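Pngf-ii (Elizabethkingia meningoseptica, PDB 4R4X) is a bacterial peptide:N-glycosidase that removes N-linked glycans from glycoproteins, probably by hydrolysing the amide bond between the sugar and asparagine. Local coordinates at residues Val190-Ile196 against Gly356-Leu362; Ile208-Gly212 against Tyr263-Thr267; Leu299-Pro305 against Thr326-Ile332; Phe349-Tyr353 against Asn387-Met391; Tyr396-Phe400 against Gln525-Val530. One frame throughout, in Å; residues are numbered along the deposited sequence. Where two conformers were deposited one is given.

Contact 1. Residues Val190-Ile196 against Gly356-Leu362; sequences VFENETI and GGHQISL
Leu362 CD2 approaches the Phe191 ring obliquely, 3.8 Å from Phe191 CD2, and Ile360 CD1 does likewise, while Val190 CG1 from the ring's own strand covers one face over its centre. The His358 ring has Ile196 O at its edge and in its plane; its nitrogens find partners elsewhere, NE2 in Asp243 and ND1 in Gln238. The amides of Asn193 and Gln359 stand 59° apart, Gln359 NE2 lying 3.7 Å from Asn193 CB. Around these groups runs an antiparallel pairing of strand 186-196, at the edge of a four-stranded sheet in the jelly-roll-like fold of the PNGase F family, with strand 358-367. Two bulges bend the edge strand. At the classic bulge, Leu362 O accepts from both Val190 N and Phe191 N, each at 3.0 Å. At the G1 bulge, Glu194 N donates to Ile360 O over 2.7 Å, whereas Asn193 N turns to Ser361 OG in a nearly straight bond (3.1 Å, 177°). Ser361 OG lies beside its backbone N (chi1 -62°), and a water that donates to Asn193 OD1 lies 3.1 Å from Ser361 OG. Farther along, Ile196 CD1 meets Ile360 CD1 at 3.7 Å, and both isoleucines face strand 343-350 of the opposing sheet, on Ile350 and Ala348 respectively. Glu194, on the same face, sends OE2 to a salt bridge with Arg210.

Contact 2. Residues Ile208-Gly212 against Tyr263-Thr267; sequences IQRFG and YTGLT
Phe211 presents one ring face to Leu266, whose CB stands 3.9 Å from the ring centroid and only 8° off the normal, a CH-pi contact. It joins short strand 209-211, at one margin of the nine-stranded antiparallel sheet, to helix 262-268, which passes it at a steep angle: the two segment axes are 10.0 Å from each other, and side chains do most of the bridging. The Phe211 ring swings to the backbone-N side of its own residue and stands against the helix. Leu266 CG is also placed beside its backbone N, a rotamer that carries CD2 to 4.0 Å from Phe211 CB and lets one leucine side chain follow the aromatic from ring to stem. The helix carbonyl takes part too, Leu266 O lying 3.2 Å from Phe211 CD1. Tyr263, one helical turn earlier, has the other kind of rotamer: CG is trans to the backbone N (chi1 -169°), and the long ring extends back toward the strand. Thr267 CG2 covers a face of that ring near its rim, and Ile216 of the neighbouring strand supports Phe211 and Leu266 together. Gln209, extended beyond CG, meets the phenol end with its amide plane 78° from the ring; its NE2 donates to Tyr263 OH over 2.7 Å, with the hydroxyl close to the amide plane.

Contact 3. Residues Leu299-Pro305 against Thr326-Ile332; sequences LMRFFTP and TPYRQDI
Tyr328 CG lies beside its backbone N (chi1 -50°) and Phe302 CG between its backbone N and carbonyl carbon (chi1 67°), and from these positions the two side chains cross at about a right angle. The edge of Phe302 is turned to the face of Tyr328, with ring centroids 4.8 Å apart. Phe302 CD2 stands above the tyrosine ring near its rim, 3.6 Å from Tyr328 CZ, and Phe302 CB lies over the same ring, 3.6 Å from Tyr328 CD2. Strand 297-303 of the nine-stranded sheet here faces strand 326-331, the border of the four-stranded one, across the core of a beta sandwich, running almost antiparallel 8.3 Å away. Leu299 CD1 touches Ile332 CD1 (4.2 Å) at one end; at the other, Pro305 CG rests 3.3 Å from Thr326 OG1, which bonds to Gln238. Selenomethionine Met300 lies obliquely by Tyr328, though it was modelled in two conformers. The phenol hydroxyl donates to Phe303 O at 2.9 Å, coming from above the carbonyl plane, 47° out of it. In this buried interior the bond gives the tyrosine hydroxyl a backbone acceptor, a polar link between the two sheets amid mainly apolar contacts.

Contact 4. Residues Phe349-Tyr353 against Asn387-Met391; sequences FIGNY and NVMEM
Glu390 N donates to Asn387 O across 2.9 Å, closing a type I beta turn that lays Val388 on Phe349. Val388 CA stands over the ring centre, 3.9 Å from the centroid and 3° off the normal, and its carbonyl O comes within 3.1 Å of Phe349 CE1. The opposite face is met by Gly351 N, so the ring is enclosed between a turn and its own chain. At the ring edge, in plane, Glu390 OE2 lies 3.7 Å from Phe349 CZ, while OE1 of the same carboxylate is hydrogen-bonded to Tyr396 OH. Here the end of strand 343-350, an inner strand of the nine-stranded sheet, is covered by the long loop linking strands 378-384 and 406-412. Beside it in the sheet, strand 216-222 contributes Ile216, which touches both Phe349 and Val388. The selenomethionine Met391 bends at chi2 (93°), turning its methyl over a face of Tyr353 near the rim, CE to Tyr353 CE2 3.3 Å. Its selenium lies farther above the same face, 5.2 Å from the centroid, a Met-aromatic contact. Met391 CE also reaches 3.5 Å from Asn352 N. The Asn352 side chain turns back, ND2 donating to Ile350 O, while Asn352 O is buried with no polar partner in the model.

Contact 5. Residues Tyr396-Phe400 against Gln525-Val530; sequences YPTMF and QSFWNV
The backbone of Tyr396-Phe400 runs across that of Gln525-Val530 at 81°, coming closest where the CA atoms of Thr398 and Phe527 are 4.6 Å apart. Pro397, centre of an inverse gamma turn, offers its carbonyl O to Trp528 N in a fairly straight bond of 3.1 Å. The Pro397 ring packs beyond, CG lying 3.1 Å from Trp528 O and 3.4 Å from Asn529 OD1. Phe527 CG is set between its backbone N and carbonyl carbon (chi1 59°), and one face of its ring receives the edge of Tyr396: Tyr396 CD2 stands 3.8 Å from Phe527 CZ, with the planes at 52°. Through these contacts the loop after strand 378-384 lies against strand 527-537, an inner strand of the nine-stranded sheet; both segments fall in the C-terminal PNGase F family region. The ring of His428, on the adjoining strand 416-428, also meets Phe527, nearly parallel to it. Thr398 turns its methyl to Gln525 and sends OG1 to Tyr284. Farther along, Phe400 CD2 touches Trp528 CB at 3.7 Å and Phe400 CZ touches Val530 CG2 at 3.9 Å, while Met399 CG covers one face of the phenylalanine. Trp528 NE1 is held by Asp435.

Four contacts crowd around contact 4: its centre lies about 12 Å from that of contact 2, 14 Å from those of contacts 1 and 5, and 16 Å from that of contact 3, and it touches all of them. Contact 1 lies within the four-stranded sheet, contact 3 joins that sheet to the nine-stranded one, and contacts 2, 4 and 5 bring a helix and loops onto the latter. Along the chain, contacts 2 and 3 are nested inside the loop closed by contact 1, contact 4 crosses it, and contact 5 follows. Strands of both PNGase F family regions share the nine-stranded sheet, and Arg301 of contact 3 probably bonds to Asn529 O of contact 5 across the boundary.

Contact 1. Residues Val190-Ile196 against Gly356-Leu362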
# COMPACT_ATOMS: atom_id res chain seq x y z
N VAL A 190 -3.85 -0.61 11.57
CA VAL A 190 -2.96 -0.50 12.71
C VAL A 190 -3.33 0.70 13.57
O VAL A 190 -3.73 0.52 14.71
CB VAL A 190 -1.48 -0.43 12.28
CG1 VAL A 190 -0.57 -0.46 13.49
CG2 VAL A 190 -1.14 -1.57 11.35
N PHE A 191 -3.17 1.92 13.03
CA PHE A 191 -3.49 3.16 13.77
C PHE A 191 -4.43 4.04 12.98
O PHE A 191 -4.34 4.11 11.74
CB PHE A 191 -2.24 3.98 14.15
CG PHE A 191 -1.23 3.23 14.99
CD1 PHE A 191 -1.56 2.69 16.21
CD2 PHE A 191 0.08 3.11 14.56
CE1 PHE A 191 -0.63 2.02 16.97
CE2 PHE A 191 1.01 2.42 15.29
CZ PHE A 191 0.66 1.87 16.52
N GLU A 192 -5.33 4.71 13.69
CA GLU A 192 -6.22 5.69 13.08
C GLU A 192 -6.25 6.97 13.91
O GLU A 192 -6.59 6.92 15.09
CB GLU A 192 -7.64 5.12 12.96
CG GLU A 192 -8.59 6.06 12.23
CD GLU A 192 -9.86 5.37 11.74
OE1 GLU A 192 -10.43 5.83 10.72
OE2 GLU A 192 -10.27 4.35 12.35
N ASN A 193 -5.86 8.08 13.30
CA ASN A 193 -5.75 9.37 13.94
C ASN A 193 -5.13 9.30 15.35
O ASN A 193 -5.70 9.81 16.29
CB ASN A 193 -7.15 10.03 14.00
CG ASN A 193 -7.77 10.17 12.61
OD1 ASN A 193 -7.09 10.48 11.63
ND2 ASN A 193 -9.07 9.94 12.52
N GLU A 194 -3.95 8.70 15.45
CA GLU A 194 -3.23 8.56 16.72
C GLU A 194 -2.22 9.67 16.91
O GLU A 194 -1.38 9.91 16.06
CB GLU A 194 -2.44 7.25 16.80
CG GLU A 194 -3.17 6.03 17.28
CD GLU A 194 -4.03 6.21 18.52
OE1 GLU A 194 -5.20 5.77 18.44
OE2 GLU A 194 -3.56 6.77 19.54
N THR A 195 -2.27 10.28 18.09
CA THR A 195 -1.27 11.27 18.47
C THR A 195 0.11 10.67 18.72
O THR A 195 0.24 9.65 19.40
CB THR A 195 -1.73 11.99 19.73
OG1 THR A 195 -2.91 12.72 19.41
CG2 THR A 195 -0.65 12.91 20.25
N ILE A 196 1.12 11.32 18.18
CA ILE A 196 2.52 11.07 18.51
C ILE A 196 3.08 12.43 18.94
O ILE A 196 3.07 13.38 18.17
CB ILE A 196 3.32 10.47 17.34
CG1 ILE A 196 2.69 9.14 16.91
CG2 ILE A 196 4.77 10.25 17.79
CD1 ILE A 196 3.38 8.41 15.77
N GLY A 356 1.76 19.09 21.40
CA GLY A 356 0.70 18.81 20.43
C GLY A 356 1.16 17.68 19.51
O GLY A 356 0.45 16.73 19.26
N GLY A 357 2.38 17.82 19.00
CA GLY A 357 3.04 16.76 18.23
C GLY A 357 2.44 16.57 16.86
O GLY A 357 2.34 17.52 16.07
N HIS A 358 2.09 15.32 16.57
CA HIS A 358 1.65 14.86 15.26
C HIS A 358 0.48 13.92 15.42
O HIS A 358 0.26 13.38 16.50
CB HIS A 358 2.77 14.08 14.55
CG HIS A 358 4.01 14.88 14.35
ND1 HIS A 358 4.35 15.42 13.14
CD2 HIS A 358 4.95 15.28 15.23
CE1 HIS A 358 5.48 16.09 13.27
NE2 HIS A 358 5.85 16.04 14.53
N GLN A 359 -0.27 13.73 14.35
CA GLN A 359 -1.32 12.73 14.27
C GLN A 359 -1.03 11.85 13.05
O GLN A 359 -0.75 12.38 11.97
CB GLN A 359 -2.65 13.44 14.07
CG GLN A 359 -3.85 12.59 14.32
CD GLN A 359 -5.06 13.48 14.34
OE1 GLN A 359 -5.25 14.24 15.28
NE2 GLN A 359 -5.83 13.45 13.28
N ILE A 360 -1.10 10.53 13.22
CA ILE A 360 -0.97 9.61 12.09
C ILE A 360 -2.08 8.56 12.01
O ILE A 360 -2.81 8.29 12.99
CB ILE A 360 0.39 8.87 12.08
CG1 ILE A 360 0.39 7.77 13.14
CG2 ILE A 360 1.53 9.84 12.29
CD1 ILE A 360 1.52 6.78 13.02
N SER A 361 -2.19 7.99 10.81
CA SER A 361 -2.88 6.75 10.55
C SER A 361 -1.89 5.81 9.87
O SER A 361 -0.97 6.26 9.21
CB SER A 361 -4.10 6.97 9.65
OG SER A 361 -5.02 7.85 10.33
N LEU A 362 -2.09 4.51 10.06
CA LEU A 362 -1.21 3.50 9.52
C LEU A 362 -1.96 2.19 9.26
O LEU A 362 -2.72 1.72 10.12
CB LEU A 362 -0.09 3.22 10.51
CG LEU A 362 0.91 2.14 10.15
CD1 LEU A 362 1.74 2.61 8.98
CD2 LEU A 362 1.78 1.82 11.36
O HOH W 1 -4.30 10.81 10.70

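Contact 2. Residues Ile208-Gly212 against Tyr263-Thr267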
# COMPACT_ATOMS: atom_id res chain seq x y z
N ILE A 208 -3.08 0.31 22.70
CA ILE A 208 -1.84 0.95 22.26
C ILE A 208 -0.86 1.20 23.41
O ILE A 208 -1.20 1.88 24.39
CB ILE A 208 -2.16 2.30 21.59
CG1 ILE A 208 -3.11 2.05 20.42
CG2 ILE A 208 -0.88 3.00 21.14
CD1 ILE A 208 -3.43 3.26 19.60
N GLN A 209 0.34 0.67 23.29
CA GLN A 209 1.42 0.98 24.21
C GLN A 209 2.17 2.21 23.72
O GLN A 209 2.38 2.39 22.50
CB GLN A 209 2.35 -0.21 24.35
CG GLN A 209 1.63 -1.47 24.81
CD GLN A 209 2.50 -2.71 24.67
OE1 GLN A 209 2.18 -3.63 23.93
NE2 GLN A 209 3.56 -2.74 25.39
N ARG A 210 2.58 3.05 24.66
CA ARG A 210 3.28 4.29 24.31
C ARG A 210 4.57 4.40 25.08
O ARG A 210 4.61 4.21 26.29
CB ARG A 210 2.41 5.51 24.62
CG ARG A 210 1.02 5.44 24.00
CD ARG A 210 0.28 6.78 24.07
NE ARG A 210 -0.91 6.71 23.22
CZ ARG A 210 -2.02 6.04 23.52
NH1 ARG A 210 -3.02 6.00 22.64
NH2 ARG A 210 -2.15 5.38 24.68
N PHE A 211 5.65 4.70 24.38
CA PHE A 211 6.95 4.80 25.02
C PHE A 211 7.59 6.12 24.59
O PHE A 211 7.03 6.85 23.77
CB PHE A 211 7.85 3.63 24.61
CG PHE A 211 7.26 2.27 24.89
CD1 PHE A 211 7.45 1.65 26.14
CD2 PHE A 211 6.51 1.61 23.93
CE1 PHE A 211 6.92 0.40 26.39
CE2 PHE A 211 5.97 0.37 24.18
CZ PHE A 211 6.16 -0.23 25.41
N GLY A 212 8.75 6.45 25.16
CA GLY A 212 9.48 7.65 24.78
C GLY A 212 8.67 8.91 25.03
O GLY A 212 8.74 9.86 24.26
N TYR A 263 11.87 -4.75 22.13
CA TYR A 263 10.74 -4.67 23.09
C TYR A 263 11.19 -4.80 24.55
O TYR A 263 10.63 -4.16 25.43
CB TYR A 263 9.67 -5.72 22.77
CG TYR A 263 8.35 -5.58 23.51
CD1 TYR A 263 7.57 -4.43 23.38
CD2 TYR A 263 7.84 -6.62 24.30
CE1 TYR A 263 6.36 -4.30 24.03
CE2 TYR A 263 6.61 -6.51 24.93
CZ TYR A 263 5.88 -5.35 24.79
OH TYR A 263 4.66 -5.19 25.41
N THR A 264 12.21 -5.60 24.79
CA THR A 264 12.83 -5.66 26.12
C THR A 264 13.34 -4.28 26.54
O THR A 264 13.10 -3.84 27.66
CB THR A 264 14.00 -6.65 26.14
OG1 THR A 264 13.68 -7.78 25.32
CG2 THR A 264 14.28 -7.10 27.57
N GLY A 265 14.02 -3.60 25.62
CA GLY A 265 14.45 -2.23 25.84
C GLY A 265 13.29 -1.28 26.11
O GLY A 265 13.34 -0.47 27.04
N LEU A 266 12.25 -1.36 25.29
CA LEU A 266 11.11 -0.46 25.47
C LEU A 266 10.38 -0.71 26.79
O LEU A 266 9.97 0.25 27.46
CB LEU A 266 10.14 -0.60 24.31
CG LEU A 266 10.59 -0.17 22.91
CD1 LEU A 266 9.62 -0.71 21.89
CD2 LEU A 266 10.64 1.35 22.79
N THR A 267 10.20 -1.96 27.18
CA THR A 267 9.37 -2.25 28.36
C THR A 267 10.15 -2.15 29.67
O THR A 267 9.60 -1.71 30.70
CB THR A 267 8.72 -3.65 28.30
OG1 THR A 267 9.74 -4.62 28.15
CG2 THR A 267 7.76 -3.75 27.15

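Contact 3. Residues Leu299-Pro305 against Thr326-Ile332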
# COMPACT_ATOMS: atom_id res chain seq x y z
N LEU A 299 10.25 -0.85 8.68
CA LEU A 299 9.42 -1.05 7.48
C LEU A 299 9.56 0.12 6.51
O LEU A 299 9.65 -0.08 5.31
CB LEU A 299 7.94 -1.21 7.82
CG LEU A 299 7.54 -2.37 8.73
CD1 LEU A 299 6.01 -2.49 8.73
CD2 LEU A 299 8.18 -3.68 8.26
N MSE A 300 9.61 1.34 7.06
CA MSE A 300 9.59 2.58 6.27
C MSE A 300 10.26 3.65 7.09
O MSE A 300 9.84 3.92 8.20
CB MSE A 300 8.15 3.03 5.96
CG MSE A 300 8.05 4.40 5.26
SE MSE A 300 6.36 5.35 5.68
CE MSE A 300 5.11 3.84 5.63
N ARG A 301 11.32 4.27 6.55
CA ARG A 301 11.95 5.43 7.15
C ARG A 301 11.41 6.65 6.41
O ARG A 301 11.42 6.69 5.17
CB ARG A 301 13.49 5.35 7.03
CG ARG A 301 14.24 6.62 7.40
CD ARG A 301 14.98 6.59 8.73
NE ARG A 301 15.84 5.42 8.91
CZ ARG A 301 17.13 5.30 8.57
NH1 ARG A 301 17.81 6.28 7.99
NH2 ARG A 301 17.75 4.14 8.80
N PHE A 302 10.90 7.62 7.17
CA PHE A 302 10.28 8.80 6.58
C PHE A 302 10.64 10.03 7.40
O PHE A 302 11.08 9.94 8.56
CB PHE A 302 8.74 8.66 6.46
CG PHE A 302 8.00 8.62 7.77
CD1 PHE A 302 7.89 7.43 8.50
CD2 PHE A 302 7.39 9.76 8.29
CE1 PHE A 302 7.22 7.39 9.72
CE2 PHE A 302 6.72 9.73 9.51
CZ PHE A 302 6.63 8.55 10.23
N PHE A 303 10.46 11.19 6.78
CA PHE A 303 10.71 12.44 7.48
C PHE A 303 9.49 13.30 7.36
O PHE A 303 8.96 13.45 6.27
CB PHE A 303 11.95 13.09 6.91
CG PHE A 303 13.19 12.31 7.22
CD1 PHE A 303 13.53 11.22 6.44
CD2 PHE A 303 13.89 12.56 8.38
CE1 PHE A 303 14.61 10.41 6.78
CE2 PHE A 303 14.99 11.78 8.71
CZ PHE A 303 15.34 10.68 7.92
N THR A 304 9.02 13.85 8.48
CA THR A 304 7.86 14.76 8.43
C THR A 304 8.25 16.06 7.75
O THR A 304 9.41 16.50 7.80
CB THR A 304 7.22 15.08 9.79
OG1 THR A 304 8.05 15.98 10.54
CG2 THR A 304 6.94 13.84 10.59
N PRO A 305 7.28 16.68 7.07
CA PRO A 305 7.53 18.00 6.59
C PRO A 305 7.47 18.99 7.75
O PRO A 305 7.25 18.58 8.88
CB PRO A 305 6.42 18.18 5.56
CG PRO A 305 5.28 17.42 6.12
CD PRO A 305 5.91 16.23 6.78
N THR A 326 0.42 14.49 4.80
CA THR A 326 1.48 13.85 4.06
C THR A 326 1.21 12.37 4.01
O THR A 326 1.05 11.76 5.06
CB THR A 326 2.84 13.98 4.72
OG1 THR A 326 2.96 15.25 5.36
CG2 THR A 326 3.94 13.78 3.67
N PRO A 327 1.15 11.80 2.79
CA PRO A 327 1.05 10.36 2.65
C PRO A 327 2.41 9.74 2.33
O PRO A 327 3.21 10.33 1.59
CB PRO A 327 0.14 10.22 1.45
CG PRO A 327 0.52 11.40 0.58
CD PRO A 327 1.03 12.47 1.49
N TYR A 328 2.63 8.56 2.90
CA TYR A 328 3.82 7.77 2.66
C TYR A 328 3.40 6.31 2.46
O TYR A 328 2.74 5.73 3.31
CB TYR A 328 4.77 7.81 3.85
CG TYR A 328 5.12 9.18 4.42
CD1 TYR A 328 4.29 9.79 5.35
CD2 TYR A 328 6.32 9.81 4.09
CE1 TYR A 328 4.64 11.00 5.93
CE2 TYR A 328 6.67 11.04 4.66
CZ TYR A 328 5.82 11.62 5.58
OH TYR A 328 6.14 12.81 6.19
N ARG A 329 3.82 5.71 1.35
CA ARG A 329 3.50 4.32 1.12
C ARG A 329 4.71 3.62 0.53
O ARG A 329 5.26 4.05 -0.50
CB ARG A 329 2.28 4.17 0.21
CG ARG A 329 1.72 2.74 0.13
CD ARG A 329 0.47 2.66 -0.74
NE ARG A 329 -0.27 1.38 -0.59
CZ ARG A 329 -1.19 0.92 -1.44
NH1 ARG A 329 -1.49 1.60 -2.55
NH2 ARG A 329 -1.81 -0.24 -1.20
N GLN A 330 5.09 2.52 1.17
CA GLN A 330 6.24 1.73 0.74
C GLN A 330 5.87 0.25 0.49
O GLN A 330 5.14 -0.37 1.27
CB GLN A 330 7.31 1.77 1.82
CG GLN A 330 8.58 1.01 1.41
CD GLN A 330 9.83 1.46 2.11
OE1 GLN A 330 10.68 0.65 2.55
NE2 GLN A 330 9.97 2.73 2.23
N ASP A 331 6.40 -0.27 -0.60
CA ASP A 331 6.35 -1.70 -0.95
C ASP A 331 7.31 -2.41 -0.00
O ASP A 331 8.48 -2.07 0.06
CB ASP A 331 6.78 -1.82 -2.39
CG ASP A 331 6.75 -3.26 -2.93
OD1 ASP A 331 6.62 -4.24 -2.15
OD2 ASP A 331 6.89 -3.38 -4.17
N ILE A 332 6.81 -3.37 0.75
CA ILE A 332 7.65 -4.13 1.68
C ILE A 332 7.58 -5.65 1.41
O ILE A 332 7.78 -6.45 2.33
CB ILE A 332 7.26 -3.84 3.15
CG1 ILE A 332 5.75 -3.96 3.37
CG2 ILE A 332 7.71 -2.45 3.57
CD1 ILE A 332 5.39 -3.95 4.85

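Contact 4. Residues Phe349-Tyr353 against Asn387-Met391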
# COMPACT_ATOMS: atom_id res chain seq x y z
N PHE A 349 7.23 5.79 15.16
CA PHE A 349 8.04 6.73 15.93
C PHE A 349 8.11 8.03 15.17
O PHE A 349 8.34 8.02 13.96
CB PHE A 349 9.46 6.17 16.12
CG PHE A 349 10.51 7.19 16.49
CD1 PHE A 349 10.57 7.74 17.77
CD2 PHE A 349 11.50 7.55 15.58
CE1 PHE A 349 11.56 8.65 18.10
CE2 PHE A 349 12.51 8.44 15.92
CZ PHE A 349 12.54 9.00 17.18
N ILE A 350 7.88 9.14 15.86
CA ILE A 350 8.28 10.46 15.36
C ILE A 350 8.98 11.19 16.51
O ILE A 350 8.35 11.56 17.51
CB ILE A 350 7.09 11.29 14.83
CG1 ILE A 350 6.38 10.55 13.69
CG2 ILE A 350 7.60 12.65 14.35
CD1 ILE A 350 5.07 11.18 13.24
N GLY A 351 10.29 11.38 16.38
CA GLY A 351 11.06 12.04 17.41
C GLY A 351 10.70 13.51 17.44
O GLY A 351 10.99 14.23 16.50
N ASN A 352 10.09 13.96 18.53
CA ASN A 352 9.73 15.34 18.70
C ASN A 352 9.67 15.71 20.18
O ASN A 352 9.67 14.84 21.05
CB ASN A 352 8.36 15.62 18.04
CG ASN A 352 7.19 15.04 18.83
OD1 ASN A 352 6.56 15.74 19.65
ND2 ASN A 352 6.91 13.77 18.61
N TYR A 353 9.57 17.01 20.46
CA TYR A 353 9.53 17.52 21.85
C TYR A 353 8.29 18.38 22.03
O TYR A 353 8.24 19.21 22.93
CB TYR A 353 10.81 18.32 22.19
CG TYR A 353 12.02 17.45 22.49
CD1 TYR A 353 12.14 16.79 23.72
CD2 TYR A 353 13.03 17.26 21.53
CE1 TYR A 353 13.24 15.98 23.99
CE2 TYR A 353 14.14 16.45 21.80
CZ TYR A 353 14.24 15.82 23.03
OH TYR A 353 15.33 15.00 23.33
N ASN A 387 18.02 5.63 16.44
CA ASN A 387 17.62 5.63 17.85
C ASN A 387 16.16 6.07 18.04
O ASN A 387 15.83 7.22 18.42
CB ASN A 387 18.62 6.36 18.74
CG ASN A 387 18.77 7.82 18.39
OD1 ASN A 387 18.70 8.21 17.22
ND2 ASN A 387 18.98 8.65 19.41
N VAL A 388 15.29 5.11 17.76
CA VAL A 388 13.87 5.25 17.97
C VAL A 388 13.61 5.54 19.43
O VAL A 388 12.64 6.23 19.75
CB VAL A 388 13.12 4.00 17.47
CG1 VAL A 388 11.81 3.75 18.20
CG2 VAL A 388 12.90 4.10 15.96
N MSE A 389 14.50 5.04 20.30
CA MSE A 389 14.41 5.33 21.74
C MSE A 389 15.17 6.60 22.14
O MSE A 389 15.65 6.72 23.27
CB MSE A 389 14.89 4.08 22.51
CG MSE A 389 13.76 3.06 22.56
SE MSE A 389 14.43 1.43 23.48
CE MSE A 389 14.31 2.14 25.30
N GLU A 390 15.25 7.55 21.22
CA GLU A 390 15.87 8.87 21.47
C GLU A 390 15.35 9.53 22.76
O GLU A 390 16.13 10.13 23.50
CB GLU A 390 15.57 9.78 20.29
CG GLU A 390 16.10 11.20 20.39
CD GLU A 390 15.60 12.09 19.25
OE1 GLU A 390 15.89 13.30 19.26
OE2 GLU A 390 14.90 11.58 18.34
N MSE A 391 14.07 9.44 23.01
CA MSE A 391 13.46 10.07 24.21
C MSE A 391 13.24 9.00 25.27
O MSE A 391 12.33 9.09 26.09
CB MSE A 391 12.18 10.79 23.78
CG MSE A 391 12.47 12.08 23.00
SE MSE A 391 12.51 11.74 21.04
CE MSE A 391 12.90 13.62 20.52

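Contact 5. Residues Tyr396-Phe400 against Gln525-Val530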
# COMPACT_ATOMS: atom_id res chain seq x y z
N TYR A 396 22.38 8.74 20.19
CA TYR A 396 22.42 8.98 18.75
C TYR A 396 23.56 8.21 18.13
O TYR A 396 24.55 7.97 18.80
CB TYR A 396 22.61 10.45 18.45
CG TYR A 396 21.42 11.28 18.79
CD1 TYR A 396 21.29 11.82 20.07
CD2 TYR A 396 20.43 11.52 17.86
CE1 TYR A 396 20.20 12.58 20.39
CE2 TYR A 396 19.34 12.30 18.17
CZ TYR A 396 19.24 12.82 19.44
OH TYR A 396 18.16 13.58 19.78
N PRO A 397 23.43 7.85 16.84
CA PRO A 397 24.44 7.04 16.19
C PRO A 397 25.65 7.82 15.71
O PRO A 397 25.84 8.05 14.52
CB PRO A 397 23.65 6.39 15.03
CG PRO A 397 22.58 7.38 14.71
CD PRO A 397 22.18 7.91 16.06
N THR A 398 26.49 8.19 16.67
CA THR A 398 27.72 8.93 16.44
C THR A 398 28.95 8.01 16.32
O THR A 398 30.09 8.45 16.44
CB THR A 398 27.93 9.91 17.59
OG1 THR A 398 27.91 9.18 18.85
CG2 THR A 398 26.82 10.92 17.61
N MSE A 399 28.72 6.73 16.03
CA MSE A 399 29.80 5.73 16.06
C MSE A 399 30.73 5.78 14.88
O MSE A 399 31.75 5.11 14.88
CB MSE A 399 29.23 4.31 16.19
CG MSE A 399 28.48 3.76 14.99
SE MSE A 399 26.58 4.33 15.03
CE MSE A 399 25.96 3.27 16.57
N PHE A 400 30.41 6.58 13.89
CA PHE A 400 31.11 6.51 12.62
C PHE A 400 32.36 7.38 12.56
O PHE A 400 33.07 7.39 11.56
CB PHE A 400 30.13 6.78 11.49
CG PHE A 400 29.13 5.68 11.32
CD1 PHE A 400 29.52 4.46 10.80
CD2 PHE A 400 27.82 5.85 11.70
CE1 PHE A 400 28.62 3.44 10.65
CE2 PHE A 400 26.90 4.83 11.54
CZ PHE A 400 27.30 3.62 11.03
N GLN A 525 26.33 17.67 16.75
CA GLN A 525 27.05 16.47 16.28
C GLN A 525 26.46 15.96 14.98
O GLN A 525 25.25 16.06 14.74
CB GLN A 525 26.93 15.34 17.31
CG GLN A 525 27.74 15.52 18.58
CD GLN A 525 27.86 14.23 19.37
OE1 GLN A 525 27.02 13.93 20.21
NE2 GLN A 525 28.88 13.44 19.07
N SER A 526 27.31 15.38 14.15
CA SER A 526 26.85 14.59 13.02
C SER A 526 26.62 13.12 13.46
O SER A 526 27.27 12.59 14.37
CB SER A 526 27.84 14.68 11.85
OG SER A 526 27.68 15.93 11.17
N PHE A 527 25.66 12.47 12.81
CA PHE A 527 25.32 11.09 13.10
C PHE A 527 24.58 10.45 11.95
O PHE A 527 24.05 11.15 11.07
CB PHE A 527 24.51 10.96 14.41
CG PHE A 527 23.22 11.74 14.41
CD1 PHE A 527 22.03 11.14 14.04
CD2 PHE A 527 23.19 13.05 14.87
CE1 PHE A 527 20.83 11.84 14.07
CE2 PHE A 527 22.00 13.76 14.91
CZ PHE A 527 20.82 13.15 14.50
N TRP A 528 24.60 9.11 11.91
CA TRP A 528 24.07 8.38 10.75
C TRP A 528 23.09 7.29 11.20
O TRP A 528 23.46 6.39 11.94
CB TRP A 528 25.21 7.78 9.93
CG TRP A 528 25.92 8.83 9.16
CD1 TRP A 528 26.84 9.72 9.63
CD2 TRP A 528 25.69 9.18 7.80
NE1 TRP A 528 27.21 10.60 8.64
CE2 TRP A 528 26.52 10.27 7.49
CE3 TRP A 528 24.88 8.66 6.78
CZ2 TRP A 528 26.57 10.85 6.22
CZ3 TRP A 528 24.92 9.23 5.53
CH2 TRP A 528 25.74 10.32 5.26
N ASN A 529 21.84 7.42 10.75
CA ASN A 529 20.80 6.43 10.98
C ASN A 529 20.86 5.40 9.87
O ASN A 529 20.48 5.69 8.72
CB ASN A 529 19.42 7.08 10.97
CG ASN A 529 19.13 7.90 12.20
OD1 ASN A 529 19.44 7.52 13.32
ND2 ASN A 529 18.46 9.01 11.99
N VAL A 530 21.37 4.20 10.19
CA VAL A 530 21.54 3.16 9.19
C VAL A 530 20.94 1.84 9.69
O VAL A 530 21.12 1.42 10.85
CB VAL A 530 23.02 2.99 8.75
CG1 VAL A 530 23.64 4.34 8.39
CG2 VAL A 530 23.86 2.35 9.83